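PDB 4IBN: ribonuclease H from Uncultured organism, which probably cleaves the RNA strand of RNA-DNA hybrids endonucleolytically, leaving 5'-phosphomonoesters, with magnesium as its likely cofactor. Local coordinates for residues R55-V60 / N159-T164; R114-K119 / L128-V133; T66-A71 / S97-D102; E77-I82 / F89-T94; R147-A150 / N155-A158. One frame throughout, in Å; residues are numbered along the deposited sequence.

Contact 1. Residues R55-V60 / N159-T164; sequences RRDVWV and NHLAVT
L161 pushes both methyls of its branch against the carboxylate of D57. CD1 packs on D57 CG at 3.8 Å, and CD2 lies 3.7 Å from D57 OD2; the two side chains meet slantwise. The same L161 CD2 approaches the indole of W59 at CE3, 4.2 Å away, so one leucine bridges D57 and W59, two residues apart on the strand. L161 holds CG anti to its carbonyl carbon (chi1 -78°), which sends the fork out from the helix toward D57 and W59. The pairing belongs to the RNase H fold, where helix 153-168 packs on one face of the mixed sheet; V58, facing the other way on strand 53-62, meets E77 of helix 67-82 instead. In the second shell, the buried D57 carboxylate is satisfied by polar partners beyond the leucine: OD1 bonds to S178 OG, and OD2 takes Y157 OH and the backbone N of G179. These bonds are likely to fix the rotation of the carboxylate. W59 is held by its NE1, bonded to T170 OG1, and by its backbone N, bonded to S172 OG. On the helix, T164 OG1 and T164 N both bond H160 O, from opposite faces of its carbonyl plane.

Contact 2. Residues R114-K119 / L128-V133; sequences RGWKRK and LWQEAV
Q130 lies across one face of the W116 indole. From CB outward, W116 first meets the amide nitrogen: Q130 NE2 is 3.7 Å from W116 CB and 3.5 Å from W116 CG, and it stands over the ring toward the rim. Beyond the five-membered ring, the glutamine methylene takes over. Q130 CG sits 3.9 Å from the centroid of the six-membered ring, 12° off its normal, a CH-pi contact over the face. The two side chains run past each other in opposite directions, and with the planes 68° apart the amide is not stacked flat on the indole. Q130 can span both rings because its chain is extended beyond CG (chi2 -179°). At the far corner, W116 CZ3 reaches W129 CB at 4.0 Å, and W116 CH2 ends 4.5 Å from V133 CG2. W116 is delivered by the chain reversal that ends helix 98-113: G115, with positive phi, is the C' residue of a Schellman motif, and a type I' turn runs from R114 to K117. The end of helix 98-113 and this loop of lysines and arginines probably correspond in place to the basic protrusion of type 1 RNases H, which in relatives binds the substrate. Around the contact, W129 packs on M104 and V108 of helix 98-113 and on L72 of helix 67-82, while V133 also touches V108.

Contact 3. Residues T66-A71 / S97-D102; sequences TNNRMA and SRYIVD
N68 lies flat on Y99. Its amide plane is only 4° from the phenol plane, and N68 CG sits 3.6 Å above the ring, over its centre. The long directions of the two side chains cross at about a right angle, with ND2 3.6 Å from Y99 CE1 and OD1 3.8 Å from Y99 CG. N68 CB adds an off-centre CH-pi contact, 29° off the normal. Y99 reaches this place with CG anti to its backbone nitrogen (chi1 -175°), its ring extending toward helix 67-82, and its OH is bonded to W129 NE1. A glycine in place of Y99 would probably leave the N68 amide without its stacking surface and the W129 indole NH without its acceptor. One turn along, A71 CB fits between S97 OG, 3.8 Å away, and I100 CG1 at 3.9 Å. Both helices start here: T66 OG1 caps R69 N, and S97 OG caps I100 N in a 3.2 Å bond, which settles the serine hydroxyl beside the alanine methyl. In type 1 RNases H the NNRM sequence is commonly followed by an active-site glutamate; here A71 stands there, touching E23, consistent with the atypical DEDN motif. The chemistry is therefore amide-on-ring stacking and methyl packing, so shape and dispersion, more than charge, join the two helix starts.

Contact 4. Residues E77-I82 / F89-T94; sequences EAFRAI and FRVVFT
I82 and F89 form the CH-pi part: I82 CB stands 4.1 Å from the centroid of the F89 ring, 11° off its normal. The same ring presses CE2 to 3.2 Å from the carbonyl O of I82, a tight approach. In the apolar packing, I82 holds CG1 between backbone N and carbonyl carbon (chi1 75°), which lets CD1 reach both F89 CG and V91 CG2, each at 3.8 Å. V91 CG2 is also 3.9 Å from F79 CE1. Between aromatics, F79 and F93 are near parallel, 19° apart, but slid so far that they barely overlap, touching at F79 CE2 and F93 CD1, 3.7 Å apart. A78 CB meets the F93 ring at its edge, near the plane. Helix 77-82 runs nearly antiparallel to strand 90-94, axes 11.4 Å apart, on one face of the RNase H sheet. V91 and F93 also pack on V19 of strand 16-25, and F93, with F79 from the helix, on V141 of strand 140-145.

Contact 5. Residues R147-A150 / N155-A158; sequences RGHA and NEYA
N155 turns its amide toward the loop: ND2 lies 3.6 Å from G148 CA and 3.8 Å from H149 N, in contact but not hydrogen-bonded. With chi1 at 168° the side chain of N155 swings away from its own backbone N, which carries the amide to the loop, and it also touches D96. The N155 backbone N bonds to H152 ND1, tying the helix back to the loop just before it. This loop, between strand 140-145 and helix 153-168, holds the GHAG sequence of type 1 RNases H, whose histidine is generally held to assist catalysis; H149 stands at that place, with positive phi (54°). E156 comes next, its chain bent at chi2 so that the carboxylate folds over the loop backbone. OE2 rests 3.6 Å from H149 C and 3.4 Å from A150 N, where the angle is too poor for a hydrogen bond; its bond goes to the backbone N of G151. OE1 approaches the H149 ring at CD2, 4.2 Å away, with carboxylate and ring planes 26° apart. Were this glutamate cut back to an alanine, the G151 amide would probably lose this acceptor and the H149-A150 backbone the carboxylate lying over it. E156 also touches M194, in the loop after helix 187-192.

Overall arrangement
From the N terminus, strand 53-62 opens contact 1, which closes only at helix 153-168 and so encloses the other four. Helix 67-82 begins contact 3, and within that loop contact 4 closes first, on strand 90-95, before the chain reaches helix 98-113. Contacts 3, 2 and 5 then follow in series; none cross. Contact 2 fastens the loop after helix 98-113 to helix 126-136 and meets contact 3 through W129 and Y99, and contact 4 through the E131-R80 salt bridge. Contact 5 joins contact 1 on helix 153-168. Contacts 1 and 4 secure helices to the sheet, while contacts 2 and 5 lie about 28 Å apart, centre to centre.

Contact 1. Residues R55-V60 / N159-T164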
# COMPACT_ATOMS: atom_id res chain seq x y z
N ARG A 55 1.12 -14.79 -5.80
CA ARG A 55 0.40 -13.72 -5.21
C ARG A 55 0.09 -13.97 -3.76
O ARG A 55 -0.25 -15.03 -3.39
CB ARG A 55 -0.87 -13.44 -6.01
CG ARG A 55 -0.60 -12.89 -7.41
CD ARG A 55 -1.81 -12.58 -8.19
NE ARG A 55 -1.52 -11.88 -9.42
CZ ARG A 55 -1.53 -12.43 -10.62
NH1 ARG A 55 -1.79 -13.68 -10.76
NH2 ARG A 55 -1.27 -11.71 -11.66
N ARG A 56 0.25 -12.93 -2.97
CA ARG A 56 -0.14 -12.93 -1.58
C ARG A 56 -0.94 -11.66 -1.23
O ARG A 56 -0.75 -10.65 -1.81
CB ARG A 56 1.07 -13.02 -0.67
CG ARG A 56 1.95 -14.18 -0.90
CD ARG A 56 1.40 -15.37 -0.27
NE ARG A 56 2.33 -16.47 -0.37
CZ ARG A 56 2.31 -17.35 -1.35
NH1 ARG A 56 1.38 -17.29 -2.27
NH2 ARG A 56 3.19 -18.32 -1.37
N ASP A 57 -1.83 -11.78 -0.25
CA ASP A 57 -2.67 -10.69 0.20
C ASP A 57 -2.39 -10.29 1.64
O ASP A 57 -2.05 -11.11 2.41
CB ASP A 57 -4.14 -11.12 0.20
CG ASP A 57 -4.69 -11.47 -1.18
OD1 ASP A 57 -4.09 -11.16 -2.15
OD2 ASP A 57 -5.78 -12.06 -1.24
N VAL A 58 -2.62 -9.03 1.98
CA VAL A 58 -2.54 -8.58 3.37
C VAL A 58 -3.56 -7.47 3.64
O VAL A 58 -3.61 -6.49 2.89
CB VAL A 58 -1.13 -8.07 3.72
CG1 VAL A 58 -0.63 -7.13 2.63
CG2 VAL A 58 -1.14 -7.37 5.07
N TRP A 59 -4.37 -7.62 4.68
CA TRP A 59 -5.38 -6.63 4.94
C TRP A 59 -5.53 -6.32 6.42
O TRP A 59 -5.16 -7.11 7.25
CB TRP A 59 -6.74 -7.02 4.31
CG TRP A 59 -7.38 -8.18 4.91
CD1 TRP A 59 -8.25 -8.19 5.94
CD2 TRP A 59 -7.23 -9.54 4.51
NE1 TRP A 59 -8.65 -9.45 6.22
CE2 TRP A 59 -8.05 -10.30 5.35
CE3 TRP A 59 -6.52 -10.18 3.51
CZ2 TRP A 59 -8.12 -11.66 5.25
CZ3 TRP A 59 -6.61 -11.52 3.41
CH2 TRP A 59 -7.40 -12.25 4.27
N VAL A 60 -6.09 -5.16 6.68
CA VAL A 60 -6.44 -4.76 8.03
C VAL A 60 -7.66 -3.88 8.03
O VAL A 60 -8.03 -3.39 7.03
CB VAL A 60 -5.33 -4.01 8.69
CG1 VAL A 60 -4.15 -4.91 8.87
CG2 VAL A 60 -4.98 -2.81 7.93
N ASN A 159 -9.04 -3.17 -3.93
CA ASN A 159 -10.22 -2.50 -3.40
C ASN A 159 -11.21 -3.50 -2.85
O ASN A 159 -11.80 -3.32 -1.81
CB ASN A 159 -10.90 -1.65 -4.45
CG ASN A 159 -12.09 -0.90 -3.93
OD1 ASN A 159 -11.95 0.04 -3.24
ND2 ASN A 159 -13.22 -1.32 -4.29
N HIS A 160 -11.34 -4.59 -3.57
CA HIS A 160 -12.22 -5.64 -3.12
C HIS A 160 -11.74 -6.14 -1.76
O HIS A 160 -12.51 -6.44 -0.91
CB HIS A 160 -12.24 -6.79 -4.11
CG HIS A 160 -12.55 -8.11 -3.50
ND1 HIS A 160 -13.83 -8.54 -3.30
CD2 HIS A 160 -11.75 -9.10 -3.08
CE1 HIS A 160 -13.80 -9.73 -2.75
NE2 HIS A 160 -12.55 -10.10 -2.62
N LEU A 161 -10.45 -6.28 -1.61
CA LEU A 161 -9.91 -6.72 -0.36
C LEU A 161 -10.17 -5.69 0.76
O LEU A 161 -10.44 -6.03 1.84
CB LEU A 161 -8.41 -6.97 -0.40
CG LEU A 161 -7.75 -8.20 -0.99
CD1 LEU A 161 -6.26 -8.05 -0.84
CD2 LEU A 161 -8.21 -9.41 -0.29
N ALA A 162 -10.00 -4.42 0.43
CA ALA A 162 -10.19 -3.39 1.41
C ALA A 162 -11.61 -3.36 1.91
O ALA A 162 -11.85 -3.21 3.02
CB ALA A 162 -9.85 -2.06 0.83
N VAL A 163 -12.54 -3.48 1.00
CA VAL A 163 -13.95 -3.48 1.35
C VAL A 163 -14.32 -4.69 2.16
O VAL A 163 -15.08 -4.60 3.07
CB VAL A 163 -14.87 -3.32 0.15
CG1 VAL A 163 -16.33 -3.38 0.55
CG2 VAL A 163 -14.62 -2.04 -0.52
N THR A 164 -13.76 -5.83 1.81
CA THR A 164 -14.01 -7.03 2.56
C THR A 164 -13.49 -6.86 3.98
O THR A 164 -14.08 -7.27 4.90
CB THR A 164 -13.27 -8.23 1.92
OG1 THR A 164 -13.81 -8.51 0.64
CG2 THR A 164 -13.39 -9.41 2.75

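Contact 2. Residues R114-K119 / L128-V133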
# COMPACT_ATOMS: atom_id res chain seq x y z
N ARG A 114 10.36 20.68 8.38
CA ARG A 114 9.76 21.55 9.35
C ARG A 114 9.74 20.93 10.74
O ARG A 114 9.00 21.36 11.57
CB ARG A 114 8.40 22.04 8.89
CG ARG A 114 7.23 21.29 9.44
CD ARG A 114 5.92 22.07 9.49
NE ARG A 114 4.83 21.22 9.14
CZ ARG A 114 3.62 21.25 9.66
NH1 ARG A 114 3.31 22.12 10.63
NH2 ARG A 114 2.73 20.38 9.24
N GLY A 115 10.51 19.89 10.93
CA GLY A 115 10.61 19.26 12.20
C GLY A 115 9.41 18.42 12.60
O GLY A 115 9.26 18.12 13.75
N TRP A 116 8.60 18.06 11.64
CA TRP A 116 7.46 17.19 11.88
C TRP A 116 6.49 17.86 12.80
O TRP A 116 5.70 17.24 13.43
CB TRP A 116 7.82 15.79 12.40
CG TRP A 116 8.41 14.88 11.37
CD1 TRP A 116 9.70 14.67 11.17
CD2 TRP A 116 7.72 14.12 10.37
NE1 TRP A 116 9.88 13.82 10.14
CE2 TRP A 116 8.67 13.46 9.63
CE3 TRP A 116 6.38 13.91 10.05
CZ2 TRP A 116 8.34 12.63 8.61
CZ3 TRP A 116 6.08 13.09 9.05
CH2 TRP A 116 7.03 12.47 8.33
N LYS A 117 6.56 19.17 12.86
CA LYS A 117 5.66 19.96 13.70
C LYS A 117 4.29 20.01 13.08
O LYS A 117 4.18 20.17 11.93
CB LYS A 117 6.24 21.35 13.91
CG LYS A 117 7.41 21.37 14.91
CD LYS A 117 8.08 22.74 15.07
CE LYS A 117 7.70 23.72 13.99
NZ LYS A 117 8.45 25.03 14.01
N ARG A 118 3.25 19.85 13.87
CA ARG A 118 1.90 19.97 13.38
C ARG A 118 1.55 21.43 13.14
O ARG A 118 2.10 22.28 13.75
CB ARG A 118 0.88 19.36 14.35
CG ARG A 118 0.47 20.25 15.53
CD ARG A 118 -0.31 19.53 16.64
NE ARG A 118 -0.87 20.48 17.58
CZ ARG A 118 -0.25 20.91 18.68
NH1 ARG A 118 0.93 20.44 19.01
NH2 ARG A 118 -0.80 21.81 19.44
N LYS A 119 0.62 21.66 12.24
CA LYS A 119 -0.04 22.93 12.05
C LYS A 119 -1.27 22.97 12.88
O LYS A 119 -2.01 22.04 12.90
CB LYS A 119 -0.47 23.06 10.61
CG LYS A 119 -1.45 24.15 10.42
CD LYS A 119 -0.89 25.47 10.91
CE LYS A 119 -1.85 26.58 10.72
NZ LYS A 119 -1.30 27.67 9.96
N LEU A 128 1.05 8.52 12.07
CA LEU A 128 0.99 7.46 11.11
C LEU A 128 1.97 7.63 9.97
O LEU A 128 2.51 6.70 9.53
CB LEU A 128 -0.41 7.26 10.56
CG LEU A 128 -1.39 6.28 11.16
CD1 LEU A 128 -2.48 6.11 10.15
CD2 LEU A 128 -0.82 4.98 11.46
N TRP A 129 2.17 8.84 9.51
CA TRP A 129 3.13 9.08 8.48
C TRP A 129 4.51 8.66 8.96
O TRP A 129 5.24 8.08 8.25
CB TRP A 129 3.17 10.54 8.07
CG TRP A 129 2.20 10.89 7.03
CD1 TRP A 129 1.09 11.64 7.17
CD2 TRP A 129 2.25 10.51 5.67
NE1 TRP A 129 0.46 11.76 5.99
CE2 TRP A 129 1.14 11.07 5.05
CE3 TRP A 129 3.15 9.79 4.90
CZ2 TRP A 129 0.89 10.90 3.72
CZ3 TRP A 129 2.88 9.62 3.59
CH2 TRP A 129 1.77 10.17 3.01
N GLN A 130 4.82 8.96 10.20
CA GLN A 130 6.09 8.55 10.75
C GLN A 130 6.25 7.04 10.80
O GLN A 130 7.28 6.55 10.51
CB GLN A 130 6.35 9.17 12.14
CG GLN A 130 6.53 10.64 12.13
CD GLN A 130 6.81 11.21 13.52
OE1 GLN A 130 6.45 10.65 14.49
NE2 GLN A 130 7.45 12.31 13.58
N GLU A 131 5.21 6.35 11.18
CA GLU A 131 5.20 4.91 11.14
C GLU A 131 5.35 4.36 9.71
O GLU A 131 6.00 3.39 9.49
CB GLU A 131 3.92 4.36 11.77
CG GLU A 131 3.80 4.57 13.21
CD GLU A 131 2.68 3.75 13.86
OE1 GLU A 131 2.31 2.71 13.34
OE2 GLU A 131 2.25 4.15 14.93
N ALA A 132 4.70 4.98 8.77
CA ALA A 132 4.84 4.55 7.43
C ALA A 132 6.23 4.73 6.90
O ALA A 132 6.70 3.92 6.18
CB ALA A 132 3.89 5.24 6.56
N VAL A 133 6.84 5.85 7.22
CA VAL A 133 8.18 6.14 6.75
C VAL A 133 9.15 5.11 7.33
O VAL A 133 10.00 4.64 6.68
CB VAL A 133 8.64 7.54 7.12
CG1 VAL A 133 10.11 7.68 6.96
CG2 VAL A 133 7.90 8.56 6.33

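Contact 3. Residues T66-A71 / S97-D102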
# COMPACT_ATOMS: atom_id res chain seq x y z
N THR A 66 -10.78 6.77 8.83
CA THR A 66 -10.82 7.65 7.68
C THR A 66 -10.05 7.07 6.49
O THR A 66 -9.29 6.23 6.63
CB THR A 66 -10.24 9.03 7.98
OG1 THR A 66 -8.87 8.89 8.22
CG2 THR A 66 -10.85 9.63 9.16
N ASN A 67 -10.32 7.59 5.30
CA ASN A 67 -9.68 7.10 4.12
C ASN A 67 -8.19 7.35 4.18
O ASN A 67 -7.45 6.51 3.81
CB ASN A 67 -10.23 7.68 2.84
CG ASN A 67 -11.52 7.06 2.42
OD1 ASN A 67 -11.56 5.95 1.94
ND2 ASN A 67 -12.60 7.77 2.63
N ASN A 68 -7.79 8.50 4.68
CA ASN A 68 -6.38 8.81 4.81
C ASN A 68 -5.68 7.90 5.78
O ASN A 68 -4.57 7.54 5.56
CB ASN A 68 -6.14 10.25 5.19
CG ASN A 68 -6.40 11.23 4.06
OD1 ASN A 68 -6.62 10.86 2.97
ND2 ASN A 68 -6.34 12.47 4.37
N ARG A 69 -6.33 7.59 6.88
CA ARG A 69 -5.70 6.70 7.81
C ARG A 69 -5.50 5.31 7.18
O ARG A 69 -4.47 4.73 7.27
CB ARG A 69 -6.56 6.53 9.07
CG ARG A 69 -6.33 7.48 10.21
CD ARG A 69 -7.00 6.96 11.57
NE ARG A 69 -6.53 5.66 12.02
CZ ARG A 69 -5.42 5.46 12.70
NH1 ARG A 69 -4.69 6.49 13.01
NH2 ARG A 69 -5.04 4.27 13.05
N MET A 70 -6.54 4.80 6.56
CA MET A 70 -6.46 3.50 5.95
C MET A 70 -5.42 3.42 4.79
O MET A 70 -4.79 2.42 4.58
CB MET A 70 -7.85 2.95 5.59
CG MET A 70 -8.76 2.79 6.76
SD MET A 70 -8.00 1.98 8.21
CE MET A 70 -7.80 0.36 7.64
N ALA A 71 -5.30 4.49 4.05
CA ALA A 71 -4.32 4.53 3.02
C ALA A 71 -2.93 4.38 3.64
O ALA A 71 -2.14 3.66 3.16
CB ALA A 71 -4.43 5.79 2.25
N SER A 97 -4.25 6.12 -4.15
CA SER A 97 -4.16 7.23 -3.28
C SER A 97 -3.01 8.16 -3.62
O SER A 97 -1.90 7.86 -3.38
CB SER A 97 -3.97 6.72 -1.86
OG SER A 97 -3.75 7.75 -0.96
N ARG A 98 -3.36 9.32 -4.16
CA ARG A 98 -2.39 10.36 -4.36
C ARG A 98 -1.89 10.87 -3.04
O ARG A 98 -0.83 11.35 -2.93
CB ARG A 98 -2.91 11.46 -5.25
CG ARG A 98 -2.76 11.11 -6.67
CD ARG A 98 -2.48 12.26 -7.55
NE ARG A 98 -1.10 12.64 -7.57
CZ ARG A 98 -0.30 12.51 -8.60
NH1 ARG A 98 -0.73 11.97 -9.72
NH2 ARG A 98 0.95 12.91 -8.53
N TYR A 99 -2.67 10.70 -2.02
CA TYR A 99 -2.23 11.14 -0.72
C TYR A 99 -0.92 10.40 -0.42
O TYR A 99 -0.00 11.00 -0.04
CB TYR A 99 -3.29 10.77 0.34
CG TYR A 99 -3.07 11.23 1.76
CD1 TYR A 99 -3.09 12.54 2.10
CD2 TYR A 99 -2.87 10.33 2.77
CE1 TYR A 99 -2.89 12.95 3.39
CE2 TYR A 99 -2.70 10.74 4.05
CZ TYR A 99 -2.70 12.06 4.36
OH TYR A 99 -2.53 12.49 5.65
N ILE A 100 -0.89 9.10 -0.63
CA ILE A 100 0.33 8.31 -0.40
C ILE A 100 1.44 8.64 -1.39
O ILE A 100 2.53 8.83 -1.01
CB ILE A 100 0.06 6.81 -0.50
CG1 ILE A 100 -0.90 6.36 0.59
CG2 ILE A 100 1.32 6.02 -0.45
CD1 ILE A 100 -0.54 6.76 1.92
N VAL A 101 1.12 8.68 -2.67
CA VAL A 101 2.15 8.88 -3.65
C VAL A 101 2.83 10.25 -3.53
O VAL A 101 4.02 10.36 -3.59
CB VAL A 101 1.61 8.72 -5.09
CG1 VAL A 101 2.64 8.99 -6.08
CG2 VAL A 101 1.10 7.38 -5.29
N ASP A 102 2.04 11.30 -3.45
CA ASP A 102 2.58 12.62 -3.26
C ASP A 102 3.23 12.79 -1.88
O ASP A 102 4.17 13.48 -1.72
CB ASP A 102 1.55 13.70 -3.52
CG ASP A 102 1.07 13.72 -4.94
OD1 ASP A 102 1.84 13.40 -5.82
OD2 ASP A 102 -0.05 14.10 -5.13

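Contact 4. Residues E77-I82 / F89-T94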
# COMPACT_ATOMS: atom_id res chain seq x y z
N GLU A 77 1.22 -1.78 6.67
CA GLU A 77 1.03 -3.20 6.70
C GLU A 77 1.81 -3.91 5.61
O GLU A 77 2.30 -4.98 5.82
CB GLU A 77 -0.43 -3.60 6.64
CG GLU A 77 -1.18 -3.17 7.82
CD GLU A 77 -0.67 -3.74 9.12
OE1 GLU A 77 -0.32 -4.88 9.16
OE2 GLU A 77 -0.65 -3.02 10.11
N ALA A 78 1.88 -3.32 4.44
CA ALA A 78 2.59 -3.94 3.35
C ALA A 78 4.06 -4.08 3.61
O ALA A 78 4.61 -5.10 3.44
CB ALA A 78 2.42 -3.11 2.09
N PHE A 79 4.67 -3.00 4.00
CA PHE A 79 6.07 -2.98 4.27
C PHE A 79 6.47 -3.75 5.51
O PHE A 79 7.58 -4.22 5.62
CB PHE A 79 6.62 -1.57 4.22
CG PHE A 79 6.75 -1.05 2.84
CD1 PHE A 79 7.85 -1.31 2.11
CD2 PHE A 79 5.76 -0.35 2.26
CE1 PHE A 79 7.94 -0.86 0.88
CE2 PHE A 79 5.85 0.08 1.02
CZ PHE A 79 6.93 -0.18 0.33
N ARG A 80 5.61 -3.78 6.50
CA ARG A 80 5.88 -4.61 7.65
C ARG A 80 5.89 -6.10 7.31
O ARG A 80 6.72 -6.82 7.74
CB ARG A 80 4.90 -4.33 8.79
CG ARG A 80 5.29 -3.15 9.62
CD ARG A 80 4.26 -2.82 10.69
NE ARG A 80 4.56 -1.56 11.32
CZ ARG A 80 3.76 -0.95 12.15
NH1 ARG A 80 2.61 -1.49 12.43
NH2 ARG A 80 4.11 0.20 12.67
N ALA A 81 4.95 -6.54 6.52
CA ALA A 81 4.92 -7.92 6.16
C ALA A 81 6.14 -8.35 5.37
O ALA A 81 6.73 -9.35 5.66
CB ALA A 81 3.76 -8.20 5.41
N ILE A 82 6.51 -7.59 4.37
CA ILE A 82 7.69 -7.98 3.62
C ILE A 82 8.99 -7.81 4.36
O ILE A 82 9.96 -8.42 4.04
CB ILE A 82 7.76 -7.38 2.23
CG1 ILE A 82 8.13 -5.95 2.32
CG2 ILE A 82 6.46 -7.56 1.50
CD1 ILE A 82 8.35 -5.35 1.04
N PHE A 89 13.89 -5.14 0.25
CA PHE A 89 13.23 -5.45 -0.97
C PHE A 89 13.26 -4.25 -1.90
O PHE A 89 13.33 -3.16 -1.47
CB PHE A 89 11.74 -5.74 -0.71
CG PHE A 89 11.41 -7.14 -0.31
CD1 PHE A 89 10.73 -7.95 -1.14
CD2 PHE A 89 11.72 -7.61 0.92
CE1 PHE A 89 10.40 -9.19 -0.76
CE2 PHE A 89 11.39 -8.85 1.26
CZ PHE A 89 10.74 -9.63 0.44
N ARG A 90 13.15 -4.50 -3.19
CA ARG A 90 12.78 -3.49 -4.14
C ARG A 90 11.27 -3.64 -4.41
O ARG A 90 10.82 -4.68 -4.61
CB ARG A 90 13.56 -3.67 -5.42
CG ARG A 90 14.97 -3.31 -5.28
CD ARG A 90 15.78 -3.66 -6.53
NE ARG A 90 16.11 -5.06 -6.51
CZ ARG A 90 16.47 -5.74 -7.56
NH1 ARG A 90 16.55 -5.17 -8.71
NH2 ARG A 90 16.73 -7.02 -7.44
N VAL A 91 10.52 -2.55 -4.37
CA VAL A 91 9.09 -2.59 -4.45
C VAL A 91 8.58 -1.57 -5.42
O VAL A 91 8.92 -0.47 -5.35
CB VAL A 91 8.45 -2.30 -3.07
CG1 VAL A 91 6.97 -2.35 -3.13
CG2 VAL A 91 9.02 -3.23 -2.03
N VAL A 92 7.68 -1.99 -6.29
CA VAL A 92 6.91 -1.05 -7.04
C VAL A 92 5.57 -1.00 -6.36
O VAL A 92 4.92 -1.99 -6.32
CB VAL A 92 6.70 -1.53 -8.47
CG1 VAL A 92 5.87 -0.55 -9.22
CG2 VAL A 92 8.00 -1.70 -9.15
N PHE A 93 5.19 0.16 -5.81
CA PHE A 93 3.98 0.28 -5.03
C PHE A 93 3.01 1.14 -5.79
O PHE A 93 3.25 2.25 -6.00
CB PHE A 93 4.30 0.91 -3.65
CG PHE A 93 3.18 0.87 -2.64
CD1 PHE A 93 3.19 0.01 -1.59
CD2 PHE A 93 2.18 1.79 -2.67
CE1 PHE A 93 2.24 0.00 -0.68
CE2 PHE A 93 1.23 1.78 -1.75
CZ PHE A 93 1.25 0.88 -0.76
N THR A 94 1.91 0.52 -6.20
CA THR A 94 0.90 1.19 -6.95
C THR A 94 -0.40 1.33 -6.17
O THR A 94 -0.91 0.41 -5.70
CB THR A 94 0.59 0.44 -8.28
OG1 THR A 94 1.78 0.30 -9.04
CG2 THR A 94 -0.41 1.19 -9.07

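Contact 5. Residues R147-A150 / N155-A158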
# COMPACT_ATOMS: atom_id res chain seq x y z
N ARG A 147 -5.71 5.69 -11.31
CA ARG A 147 -7.07 5.93 -10.91
C ARG A 147 -7.72 4.67 -10.44
O ARG A 147 -7.61 3.67 -11.01
CB ARG A 147 -7.88 6.52 -12.05
CG ARG A 147 -7.51 7.96 -12.41
CD ARG A 147 -8.24 8.47 -13.67
NE ARG A 147 -7.51 8.06 -14.86
CZ ARG A 147 -7.94 7.12 -15.67
NH1 ARG A 147 -9.08 6.57 -15.43
NH2 ARG A 147 -7.24 6.74 -16.70
N GLY A 148 -8.43 4.79 -9.35
CA GLY A 148 -9.31 3.76 -8.87
C GLY A 148 -10.58 3.57 -9.68
O GLY A 148 -11.00 4.42 -10.37
N HIS A 149 -11.14 2.38 -9.57
CA HIS A 149 -12.40 2.06 -10.19
C HIS A 149 -12.30 2.38 -11.67
O HIS A 149 -13.19 2.92 -12.23
CB HIS A 149 -13.54 2.83 -9.54
CG HIS A 149 -14.83 2.06 -9.42
ND1 HIS A 149 -15.99 2.44 -10.04
CD2 HIS A 149 -15.12 0.94 -8.74
CE1 HIS A 149 -16.95 1.58 -9.76
NE2 HIS A 149 -16.45 0.67 -8.95
N ALA A 150 -11.18 2.05 -12.26
CA ALA A 150 -10.92 2.40 -13.64
C ALA A 150 -10.47 1.23 -14.52
O ALA A 150 -10.04 1.45 -15.59
CB ALA A 150 -9.93 3.51 -13.72
N ASN A 155 -5.59 -3.32 -8.96
CA ASN A 155 -6.11 -2.26 -8.12
C ASN A 155 -7.53 -2.55 -7.69
O ASN A 155 -7.85 -2.34 -6.59
CB ASN A 155 -6.05 -0.92 -8.80
CG ASN A 155 -6.84 0.13 -8.06
OD1 ASN A 155 -6.35 0.71 -7.14
ND2 ASN A 155 -8.06 0.36 -8.48
N GLU A 156 -8.34 -3.02 -8.60
CA GLU A 156 -9.70 -3.38 -8.28
C GLU A 156 -9.78 -4.53 -7.33
O GLU A 156 -10.68 -4.58 -6.58
CB GLU A 156 -10.61 -3.51 -9.51
CG GLU A 156 -10.60 -2.30 -10.42
CD GLU A 156 -11.97 -1.86 -10.96
OE1 GLU A 156 -12.97 -2.25 -10.39
OE2 GLU A 156 -12.05 -1.18 -11.98
N TYR A 157 -8.86 -5.48 -7.43
CA TYR A 157 -8.83 -6.56 -6.47
C TYR A 157 -8.51 -6.02 -5.08
O TYR A 157 -9.09 -6.38 -4.10
CB TYR A 157 -7.85 -7.66 -6.85
CG TYR A 157 -7.80 -8.76 -5.83
CD1 TYR A 157 -6.71 -8.96 -5.04
CD2 TYR A 157 -8.87 -9.56 -5.63
CE1 TYR A 157 -6.69 -9.92 -4.08
CE2 TYR A 157 -8.87 -10.52 -4.69
CZ TYR A 157 -7.78 -10.71 -3.92
OH TYR A 157 -7.74 -11.67 -2.98
N ALA A 158 -7.54 -5.12 -5.05
CA ALA A 158 -7.12 -4.58 -3.78
C ALA A 158 -8.26 -3.85 -3.13
O ALA A 158 -8.40 -3.89 -1.96
CB ALA A 158 -5.93 -3.67 -3.93